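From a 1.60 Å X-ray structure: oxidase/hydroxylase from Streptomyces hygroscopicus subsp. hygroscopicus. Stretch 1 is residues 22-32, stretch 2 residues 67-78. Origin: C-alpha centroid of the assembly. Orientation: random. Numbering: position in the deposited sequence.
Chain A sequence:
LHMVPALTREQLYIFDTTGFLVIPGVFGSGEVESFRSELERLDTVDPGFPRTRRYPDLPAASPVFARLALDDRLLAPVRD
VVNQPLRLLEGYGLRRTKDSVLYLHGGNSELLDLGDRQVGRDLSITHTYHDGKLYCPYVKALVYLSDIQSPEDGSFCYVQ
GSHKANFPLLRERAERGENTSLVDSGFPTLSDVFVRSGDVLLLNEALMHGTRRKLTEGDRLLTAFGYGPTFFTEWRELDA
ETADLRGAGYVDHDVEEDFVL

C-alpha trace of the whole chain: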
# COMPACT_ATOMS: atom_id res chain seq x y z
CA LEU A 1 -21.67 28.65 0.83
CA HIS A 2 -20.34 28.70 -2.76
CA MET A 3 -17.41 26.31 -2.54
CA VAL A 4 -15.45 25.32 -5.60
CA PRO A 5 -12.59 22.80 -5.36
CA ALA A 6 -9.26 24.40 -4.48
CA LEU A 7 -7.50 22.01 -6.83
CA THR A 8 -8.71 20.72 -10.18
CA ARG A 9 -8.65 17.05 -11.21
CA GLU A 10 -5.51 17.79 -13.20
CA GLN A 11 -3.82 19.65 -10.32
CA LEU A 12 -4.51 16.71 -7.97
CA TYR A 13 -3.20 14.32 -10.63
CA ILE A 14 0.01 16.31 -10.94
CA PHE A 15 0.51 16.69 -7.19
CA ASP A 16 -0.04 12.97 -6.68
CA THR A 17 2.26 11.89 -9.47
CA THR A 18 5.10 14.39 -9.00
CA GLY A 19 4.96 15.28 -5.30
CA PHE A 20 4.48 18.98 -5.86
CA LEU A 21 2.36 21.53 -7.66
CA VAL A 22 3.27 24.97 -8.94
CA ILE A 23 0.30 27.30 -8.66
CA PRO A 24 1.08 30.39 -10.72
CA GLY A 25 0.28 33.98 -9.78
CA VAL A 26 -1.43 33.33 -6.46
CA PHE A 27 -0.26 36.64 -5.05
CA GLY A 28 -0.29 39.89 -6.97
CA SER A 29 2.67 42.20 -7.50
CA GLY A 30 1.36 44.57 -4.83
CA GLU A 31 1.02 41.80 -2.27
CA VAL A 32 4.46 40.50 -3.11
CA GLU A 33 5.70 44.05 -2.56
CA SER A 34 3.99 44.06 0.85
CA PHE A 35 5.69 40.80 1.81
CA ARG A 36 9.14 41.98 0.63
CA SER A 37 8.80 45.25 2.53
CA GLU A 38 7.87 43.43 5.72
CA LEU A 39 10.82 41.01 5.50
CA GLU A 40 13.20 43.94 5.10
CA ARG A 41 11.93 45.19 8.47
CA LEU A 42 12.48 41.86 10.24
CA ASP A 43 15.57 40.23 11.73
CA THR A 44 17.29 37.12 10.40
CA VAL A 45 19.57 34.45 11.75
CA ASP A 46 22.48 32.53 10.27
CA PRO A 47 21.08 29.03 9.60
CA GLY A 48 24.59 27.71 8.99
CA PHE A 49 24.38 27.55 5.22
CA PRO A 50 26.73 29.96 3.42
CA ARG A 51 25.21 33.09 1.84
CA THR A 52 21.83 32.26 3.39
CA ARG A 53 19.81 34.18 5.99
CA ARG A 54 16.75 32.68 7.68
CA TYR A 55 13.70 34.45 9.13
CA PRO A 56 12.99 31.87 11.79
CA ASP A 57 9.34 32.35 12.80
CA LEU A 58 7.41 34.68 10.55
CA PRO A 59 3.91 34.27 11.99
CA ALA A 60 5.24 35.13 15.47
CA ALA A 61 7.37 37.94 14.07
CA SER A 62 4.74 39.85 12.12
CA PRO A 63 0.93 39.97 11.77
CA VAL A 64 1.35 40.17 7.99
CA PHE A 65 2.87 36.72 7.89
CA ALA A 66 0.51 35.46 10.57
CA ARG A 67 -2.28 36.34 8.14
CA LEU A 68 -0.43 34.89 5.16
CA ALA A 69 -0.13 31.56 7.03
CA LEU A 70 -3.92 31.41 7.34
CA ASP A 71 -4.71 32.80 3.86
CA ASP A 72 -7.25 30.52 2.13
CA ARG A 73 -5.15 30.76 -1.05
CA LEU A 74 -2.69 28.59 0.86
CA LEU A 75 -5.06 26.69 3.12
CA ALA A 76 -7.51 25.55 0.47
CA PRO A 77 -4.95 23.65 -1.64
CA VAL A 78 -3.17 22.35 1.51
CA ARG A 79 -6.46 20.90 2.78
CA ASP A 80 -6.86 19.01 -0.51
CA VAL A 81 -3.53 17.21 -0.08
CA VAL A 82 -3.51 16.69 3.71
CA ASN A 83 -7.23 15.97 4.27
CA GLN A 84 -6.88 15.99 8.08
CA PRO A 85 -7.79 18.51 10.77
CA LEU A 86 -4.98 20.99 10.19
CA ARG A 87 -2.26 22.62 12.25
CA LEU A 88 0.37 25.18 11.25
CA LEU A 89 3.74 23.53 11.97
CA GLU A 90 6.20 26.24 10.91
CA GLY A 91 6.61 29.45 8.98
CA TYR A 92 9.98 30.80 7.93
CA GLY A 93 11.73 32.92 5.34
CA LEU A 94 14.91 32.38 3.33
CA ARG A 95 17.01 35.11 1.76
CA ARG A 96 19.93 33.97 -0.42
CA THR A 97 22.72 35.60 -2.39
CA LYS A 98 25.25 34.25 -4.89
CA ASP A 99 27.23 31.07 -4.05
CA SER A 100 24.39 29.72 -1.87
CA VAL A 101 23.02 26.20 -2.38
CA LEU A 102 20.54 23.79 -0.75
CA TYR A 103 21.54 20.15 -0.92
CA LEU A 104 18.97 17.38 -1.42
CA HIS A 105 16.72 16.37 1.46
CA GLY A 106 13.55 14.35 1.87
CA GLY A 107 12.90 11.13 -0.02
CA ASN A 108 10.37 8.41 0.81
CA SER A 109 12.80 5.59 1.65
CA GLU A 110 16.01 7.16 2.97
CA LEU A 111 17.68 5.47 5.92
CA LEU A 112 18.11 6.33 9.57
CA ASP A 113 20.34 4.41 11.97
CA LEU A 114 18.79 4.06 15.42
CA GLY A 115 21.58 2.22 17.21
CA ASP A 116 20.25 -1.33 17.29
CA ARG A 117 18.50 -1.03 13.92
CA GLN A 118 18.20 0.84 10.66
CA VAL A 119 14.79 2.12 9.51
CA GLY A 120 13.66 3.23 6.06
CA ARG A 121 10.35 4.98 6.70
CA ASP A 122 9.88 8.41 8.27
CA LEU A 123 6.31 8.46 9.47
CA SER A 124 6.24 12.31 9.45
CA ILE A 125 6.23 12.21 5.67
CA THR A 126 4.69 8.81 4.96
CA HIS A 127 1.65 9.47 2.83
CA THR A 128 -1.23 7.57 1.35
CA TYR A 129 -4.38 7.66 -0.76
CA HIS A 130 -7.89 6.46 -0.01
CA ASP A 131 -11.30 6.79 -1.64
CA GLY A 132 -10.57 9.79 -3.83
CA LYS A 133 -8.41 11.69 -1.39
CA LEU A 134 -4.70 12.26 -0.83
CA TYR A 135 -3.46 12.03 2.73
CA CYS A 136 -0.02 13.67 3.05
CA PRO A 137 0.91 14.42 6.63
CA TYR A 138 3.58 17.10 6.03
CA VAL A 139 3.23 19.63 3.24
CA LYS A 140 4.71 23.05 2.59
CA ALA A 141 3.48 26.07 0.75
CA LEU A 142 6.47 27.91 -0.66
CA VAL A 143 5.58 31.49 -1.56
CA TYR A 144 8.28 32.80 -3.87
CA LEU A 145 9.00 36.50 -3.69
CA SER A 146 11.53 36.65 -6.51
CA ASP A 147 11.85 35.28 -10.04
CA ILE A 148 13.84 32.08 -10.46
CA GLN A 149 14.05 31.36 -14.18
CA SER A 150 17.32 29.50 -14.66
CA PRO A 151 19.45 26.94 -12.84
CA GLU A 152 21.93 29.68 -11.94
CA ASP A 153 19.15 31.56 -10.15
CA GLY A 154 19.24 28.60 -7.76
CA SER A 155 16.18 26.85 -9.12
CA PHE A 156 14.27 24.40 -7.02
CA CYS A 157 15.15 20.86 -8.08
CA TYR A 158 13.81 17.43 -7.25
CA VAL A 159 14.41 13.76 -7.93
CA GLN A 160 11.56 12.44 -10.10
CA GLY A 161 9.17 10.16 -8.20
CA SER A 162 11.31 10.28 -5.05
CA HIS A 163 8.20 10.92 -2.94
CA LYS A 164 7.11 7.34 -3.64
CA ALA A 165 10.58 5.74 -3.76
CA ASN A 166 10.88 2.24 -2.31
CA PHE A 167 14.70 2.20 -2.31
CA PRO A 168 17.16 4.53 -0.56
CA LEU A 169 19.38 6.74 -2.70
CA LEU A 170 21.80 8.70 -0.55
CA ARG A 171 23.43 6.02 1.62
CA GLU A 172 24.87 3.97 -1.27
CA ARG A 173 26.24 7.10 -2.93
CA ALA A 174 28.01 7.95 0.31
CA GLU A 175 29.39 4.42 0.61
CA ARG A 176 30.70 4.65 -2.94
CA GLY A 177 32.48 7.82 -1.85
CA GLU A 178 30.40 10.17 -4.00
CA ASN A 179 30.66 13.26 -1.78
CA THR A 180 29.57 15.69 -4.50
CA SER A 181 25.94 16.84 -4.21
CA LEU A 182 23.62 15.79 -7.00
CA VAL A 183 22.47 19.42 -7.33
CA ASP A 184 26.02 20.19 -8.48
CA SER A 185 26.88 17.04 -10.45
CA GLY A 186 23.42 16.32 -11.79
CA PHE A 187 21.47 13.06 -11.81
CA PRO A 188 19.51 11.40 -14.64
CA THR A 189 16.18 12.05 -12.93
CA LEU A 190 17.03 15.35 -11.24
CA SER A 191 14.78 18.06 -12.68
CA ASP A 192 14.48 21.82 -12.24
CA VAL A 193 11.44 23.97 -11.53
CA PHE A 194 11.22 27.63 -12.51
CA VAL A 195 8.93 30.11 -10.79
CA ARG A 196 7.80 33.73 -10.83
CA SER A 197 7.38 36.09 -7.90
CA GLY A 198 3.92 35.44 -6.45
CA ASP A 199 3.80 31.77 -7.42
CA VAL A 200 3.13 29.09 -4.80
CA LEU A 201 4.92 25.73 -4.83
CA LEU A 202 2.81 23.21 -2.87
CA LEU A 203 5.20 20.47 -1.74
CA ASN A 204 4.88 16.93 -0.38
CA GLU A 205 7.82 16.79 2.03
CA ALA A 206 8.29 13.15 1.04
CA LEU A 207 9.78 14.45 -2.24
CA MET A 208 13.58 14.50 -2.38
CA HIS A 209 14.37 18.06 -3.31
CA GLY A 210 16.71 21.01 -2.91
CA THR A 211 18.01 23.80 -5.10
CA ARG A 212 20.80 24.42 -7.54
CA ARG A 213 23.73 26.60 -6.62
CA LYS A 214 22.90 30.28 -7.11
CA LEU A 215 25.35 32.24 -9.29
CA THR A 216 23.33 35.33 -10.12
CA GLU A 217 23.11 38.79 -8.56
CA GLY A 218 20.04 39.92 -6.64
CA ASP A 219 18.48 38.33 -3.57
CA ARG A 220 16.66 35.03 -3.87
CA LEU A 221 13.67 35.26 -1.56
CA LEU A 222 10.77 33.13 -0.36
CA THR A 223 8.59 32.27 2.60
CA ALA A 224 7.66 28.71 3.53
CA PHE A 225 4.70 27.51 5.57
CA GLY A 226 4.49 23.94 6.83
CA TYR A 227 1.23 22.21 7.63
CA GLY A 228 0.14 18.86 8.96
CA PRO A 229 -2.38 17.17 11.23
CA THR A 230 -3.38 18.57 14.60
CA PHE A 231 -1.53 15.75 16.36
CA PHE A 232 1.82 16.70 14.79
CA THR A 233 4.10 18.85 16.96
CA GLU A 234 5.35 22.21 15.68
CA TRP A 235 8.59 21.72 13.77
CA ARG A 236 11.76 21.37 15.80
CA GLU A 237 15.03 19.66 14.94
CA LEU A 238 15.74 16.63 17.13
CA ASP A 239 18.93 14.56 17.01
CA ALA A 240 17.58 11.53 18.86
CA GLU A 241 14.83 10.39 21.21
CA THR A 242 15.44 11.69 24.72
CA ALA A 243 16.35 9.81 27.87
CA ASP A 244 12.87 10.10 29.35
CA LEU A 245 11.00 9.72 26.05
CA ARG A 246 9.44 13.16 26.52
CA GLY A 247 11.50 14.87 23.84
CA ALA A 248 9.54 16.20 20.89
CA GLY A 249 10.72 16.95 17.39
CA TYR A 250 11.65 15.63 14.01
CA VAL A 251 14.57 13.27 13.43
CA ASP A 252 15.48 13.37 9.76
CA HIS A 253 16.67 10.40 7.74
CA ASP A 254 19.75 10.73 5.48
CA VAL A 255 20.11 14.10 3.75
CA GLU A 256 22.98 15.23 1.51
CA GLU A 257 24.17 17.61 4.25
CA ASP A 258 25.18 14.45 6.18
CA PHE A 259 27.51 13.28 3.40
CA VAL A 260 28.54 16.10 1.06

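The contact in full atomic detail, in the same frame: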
# COMPACT_ATOMS: atom_id res chain seq x y z
N VAL A 22 3.02 23.55 -8.82
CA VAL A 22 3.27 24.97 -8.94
C VAL A 22 1.96 25.65 -9.30
O VAL A 22 1.33 25.31 -10.31
CB VAL A 22 4.34 25.30 -9.99
CG1 VAL A 22 4.31 26.78 -10.30
CG2 VAL A 22 5.71 24.87 -9.49
N ILE A 23 1.53 26.56 -8.43
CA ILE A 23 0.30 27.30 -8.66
C ILE A 23 0.72 28.72 -9.01
O ILE A 23 1.22 29.45 -8.16
CB ILE A 23 -0.62 27.28 -7.43
CG1 ILE A 23 -0.78 25.85 -6.90
CG2 ILE A 23 -1.98 27.87 -7.78
CD1 ILE A 23 -1.76 25.73 -5.74
N PRO A 24 0.55 29.10 -10.28
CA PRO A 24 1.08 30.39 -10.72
C PRO A 24 0.24 31.60 -10.29
O PRO A 24 -0.99 31.53 -10.23
CB PRO A 24 1.08 30.26 -12.24
CG PRO A 24 -0.05 29.35 -12.52
CD PRO A 24 -0.05 28.35 -11.40
N GLY A 25 0.93 32.70 -9.99
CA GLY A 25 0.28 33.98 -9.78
C GLY A 25 -0.72 34.06 -8.65
O GLY A 25 -1.70 34.79 -8.75
N VAL A 26 -0.49 33.33 -7.57
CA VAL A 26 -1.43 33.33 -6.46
C VAL A 26 -1.48 34.70 -5.78
O VAL A 26 -2.54 35.18 -5.35
CB VAL A 26 -1.05 32.26 -5.43
CG1 VAL A 26 -2.01 32.27 -4.25
CG2 VAL A 26 -1.07 30.89 -6.09
N PHE A 27 -0.33 35.34 -5.70
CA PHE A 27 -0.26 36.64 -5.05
C PHE A 27 0.15 37.70 -6.05
O PHE A 27 1.06 37.49 -6.85
CB PHE A 27 0.71 36.59 -3.88
CG PHE A 27 0.32 35.58 -2.84
CD1 PHE A 27 -0.64 35.89 -1.88
CD2 PHE A 27 0.89 34.33 -2.83
CE1 PHE A 27 -1.01 34.96 -0.94
CE2 PHE A 27 0.52 33.40 -1.88
CZ PHE A 27 -0.43 33.71 -0.93
N GLY A 28 -0.54 38.83 -6.01
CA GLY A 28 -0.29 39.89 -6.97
C GLY A 28 0.98 40.64 -6.67
O GLY A 28 1.53 40.51 -5.58
N SER A 29 1.43 41.44 -7.64
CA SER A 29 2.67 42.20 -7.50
C SER A 29 2.64 43.12 -6.28
O SER A 29 3.64 43.26 -5.58
CB SER A 29 2.94 43.01 -8.78
OG SER A 29 1.75 43.58 -9.30
N GLY A 30 1.49 43.71 -5.99
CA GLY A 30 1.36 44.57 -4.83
C GLY A 30 1.50 43.81 -3.52
O GLY A 30 2.11 44.29 -2.56
N GLU A 31 0.93 42.62 -3.47
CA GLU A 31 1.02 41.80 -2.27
C GLU A 31 2.44 41.33 -2.05
O GLU A 31 2.96 41.35 -0.94
CB GLU A 31 0.09 40.60 -2.35
CG GLU A 31 -1.37 40.93 -2.40
CD GLU A 31 -2.20 39.68 -2.38
OE1 GLU A 31 -2.47 39.12 -3.46
OE2 GLU A 31 -2.57 39.24 -1.27
N VAL A 32 3.06 40.88 -3.14
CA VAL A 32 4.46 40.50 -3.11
C VAL A 32 5.31 41.65 -2.59
O VAL A 32 6.20 41.46 -1.76
CB VAL A 32 4.94 40.08 -4.51
CG1 VAL A 32 6.44 40.04 -4.55
CG2 VAL A 32 4.33 38.74 -4.88
N ARG A 67 -1.11 36.38 9.00
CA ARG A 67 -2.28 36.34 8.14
C ARG A 67 -2.02 35.53 6.88
O ARG A 67 -2.89 34.80 6.40
CB ARG A 67 -2.74 37.76 7.78
CG ARG A 67 -3.35 38.49 8.98
CD ARG A 67 -4.05 39.77 8.58
NE ARG A 67 -3.09 40.80 8.21
CZ ARG A 67 -2.53 41.63 9.08
NH1 ARG A 67 -2.83 41.55 10.37
NH2 ARG A 67 -1.66 42.53 8.66
N LEU A 68 -0.81 35.66 6.34
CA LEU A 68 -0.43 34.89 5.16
C LEU A 68 -0.54 33.39 5.46
O LEU A 68 -1.07 32.63 4.64
CB LEU A 68 0.99 35.24 4.70
CG LEU A 68 1.49 34.48 3.48
CD1 LEU A 68 0.46 34.59 2.37
CD2 LEU A 68 2.82 35.03 3.02
N ALA A 69 -0.06 32.97 6.63
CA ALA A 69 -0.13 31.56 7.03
C ALA A 69 -1.54 30.99 7.06
O ALA A 69 -1.74 29.79 6.88
CB ALA A 69 0.53 31.38 8.39
N LEU A 70 -2.53 31.85 7.29
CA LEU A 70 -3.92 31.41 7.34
C LEU A 70 -4.72 31.82 6.09
O LEU A 70 -5.93 31.65 6.06
CB LEU A 70 -4.62 31.96 8.59
CG LEU A 70 -3.95 31.64 9.93
CD1 LEU A 70 -4.81 32.13 11.07
CD2 LEU A 70 -3.67 30.16 10.07
N ASP A 71 -4.04 32.37 5.09
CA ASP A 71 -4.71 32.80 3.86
C ASP A 71 -5.35 31.59 3.18
O ASP A 71 -4.70 30.56 3.00
CB ASP A 71 -3.71 33.50 2.93
CG ASP A 71 -4.38 34.34 1.84
OD1 ASP A 71 -5.12 33.80 1.00
OD2 ASP A 71 -4.12 35.56 1.81
N ASP A 72 -6.62 31.68 2.79
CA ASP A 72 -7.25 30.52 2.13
C ASP A 72 -6.63 30.18 0.77
O ASP A 72 -6.88 29.10 0.23
CB ASP A 72 -8.76 30.73 1.97
CG ASP A 72 -9.10 32.00 1.23
OD1 ASP A 72 -8.17 32.80 0.97
OD2 ASP A 72 -10.29 32.21 0.93
N ARG A 73 -5.82 31.08 0.20
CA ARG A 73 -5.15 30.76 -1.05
C ARG A 73 -4.07 29.72 -0.79
O ARG A 73 -3.66 29.02 -1.70
CB ARG A 73 -4.56 32.02 -1.69
CG ARG A 73 -5.59 32.85 -2.43
CD ARG A 73 -5.03 34.19 -2.88
NE ARG A 73 -4.69 35.05 -1.75
CZ ARG A 73 -4.16 36.27 -1.89
NH1 ARG A 73 -3.91 36.75 -3.10
NH2 ARG A 73 -3.90 37.01 -0.81
N LEU A 74 -3.60 29.66 0.45
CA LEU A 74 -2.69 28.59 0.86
C LEU A 74 -3.46 27.43 1.48
O LEU A 74 -3.18 26.27 1.18
CB LEU A 74 -1.67 29.09 1.87
CG LEU A 74 -0.75 30.24 1.44
CD1 LEU A 74 0.39 30.40 2.43
CD2 LEU A 74 -0.21 29.99 0.05
N LEU A 75 -4.39 27.74 2.37
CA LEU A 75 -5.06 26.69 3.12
C LEU A 75 -5.93 25.80 2.25
O LEU A 75 -5.99 24.60 2.47
CB LEU A 75 -5.91 27.27 4.25
CG LEU A 75 -5.16 27.98 5.38
CD1 LEU A 75 -6.13 28.19 6.51
CD2 LEU A 75 -3.97 27.16 5.84
N ALA A 76 -6.59 26.37 1.25
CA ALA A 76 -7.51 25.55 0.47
C ALA A 76 -6.75 24.45 -0.31
O ALA A 76 -7.13 23.28 -0.22
CB ALA A 76 -8.36 26.42 -0.46
N PRO A 77 -5.66 24.78 -1.02
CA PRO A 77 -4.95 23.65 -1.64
C PRO A 77 -4.27 22.70 -0.65
O PRO A 77 -4.23 21.50 -0.90
CB PRO A 77 -3.92 24.33 -2.55
CG PRO A 77 -3.78 25.71 -2.03
CD PRO A 77 -5.13 26.08 -1.48
N VAL A 78 -3.74 23.22 0.46
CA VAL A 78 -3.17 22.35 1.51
C VAL A 78 -4.19 21.33 2.02
O VAL A 78 -3.88 20.14 2.14
CB VAL A 78 -2.64 23.20 2.70
CG1 VAL A 78 -2.36 22.33 3.94
CG2 VAL A 78 -1.36 23.94 2.28

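The two stretches meet over a modest area, 329 Å² counting both sides, and the backbones come closest where the CA atoms of Val-26 and Arg-73 lie 7.1 Å apart. Towards the ends of the contact the spacing widens, to 9.5 Å between the CA atoms of Ile-23 and Pro-77 and 10.2 Å between those of Glu-31 and Leu-68. The register therefore runs antiparallel: as stretch 2 advances, its partners step back from the helix that follows Gly-28 to the strand residue Ile-23. No backbone-to-backbone hydrogen bond joins the two; side chains make the connection.

Leu-68, in the first helix of stretch 2, is the earliest residue to touch. Its CA-to-CB bond points sideways, but with chi1 t and chi2 p its CD1 reaches to 3.5 Å from Phe-27 CZ, an apolar contact with the tip of the buried ring.

Asp-71 then caps the next helix. Its OD1 accepts from Arg-73 N at 2.9 Å, satisfying an amide that the first turn leaves without a backbone acceptor. The same carboxylate also holds the Arg-73 side chain, by OD1 to NE at 3.1 Å and OD2 to NH2 at 3.0 Å, with N-H...acceptor angles of 173° and 165°. This two-pronged salt bridge lies within stretch 2 and steadies the guanidinium.

Arg-73 is the centre of the contact, with 93 Å² covered by stretch 1. Glu-31 supplies a second carboxylate: Arg-73 NH1 donates to Glu-31 OE1 at 2.8 Å and Arg-73 NH2 to Glu-31 OE2 at 2.6 Å, with angles of 168° and 167°. The near-linear pair makes a bidentate salt bridge, so two acids share the cation's charge. Glu-31 OE1 also accepts from Gly-28 N at 3.2 Å, tying the bridge to the start of its own helix. Arg-73 NH1 makes a further, weak bond to Val-26 O, 3.1 Å long but bent to 126°. Phe-27 CE1 sits over one face of the guanidinium, 3.5 Å from Arg-73 NH2, which itself lies near the plane of the phenyl ring, at its edge. Nearer the backbone, Val-26 CG1 packs 3.6 Å from Arg-73 CB.

Leu-74 returns to apolar chemistry, its CD2 meeting the edge of the Phe-27 ring 3.9 Å from CZ. Last comes Pro-77, whose CB lies 4.1 Å from Ile-23 CD1. Both CA-to-CB bonds point toward the opposing stretch, and the helix is kinked at this proline, whose nitrogen carries no hydrogen to donate to the preceding turn.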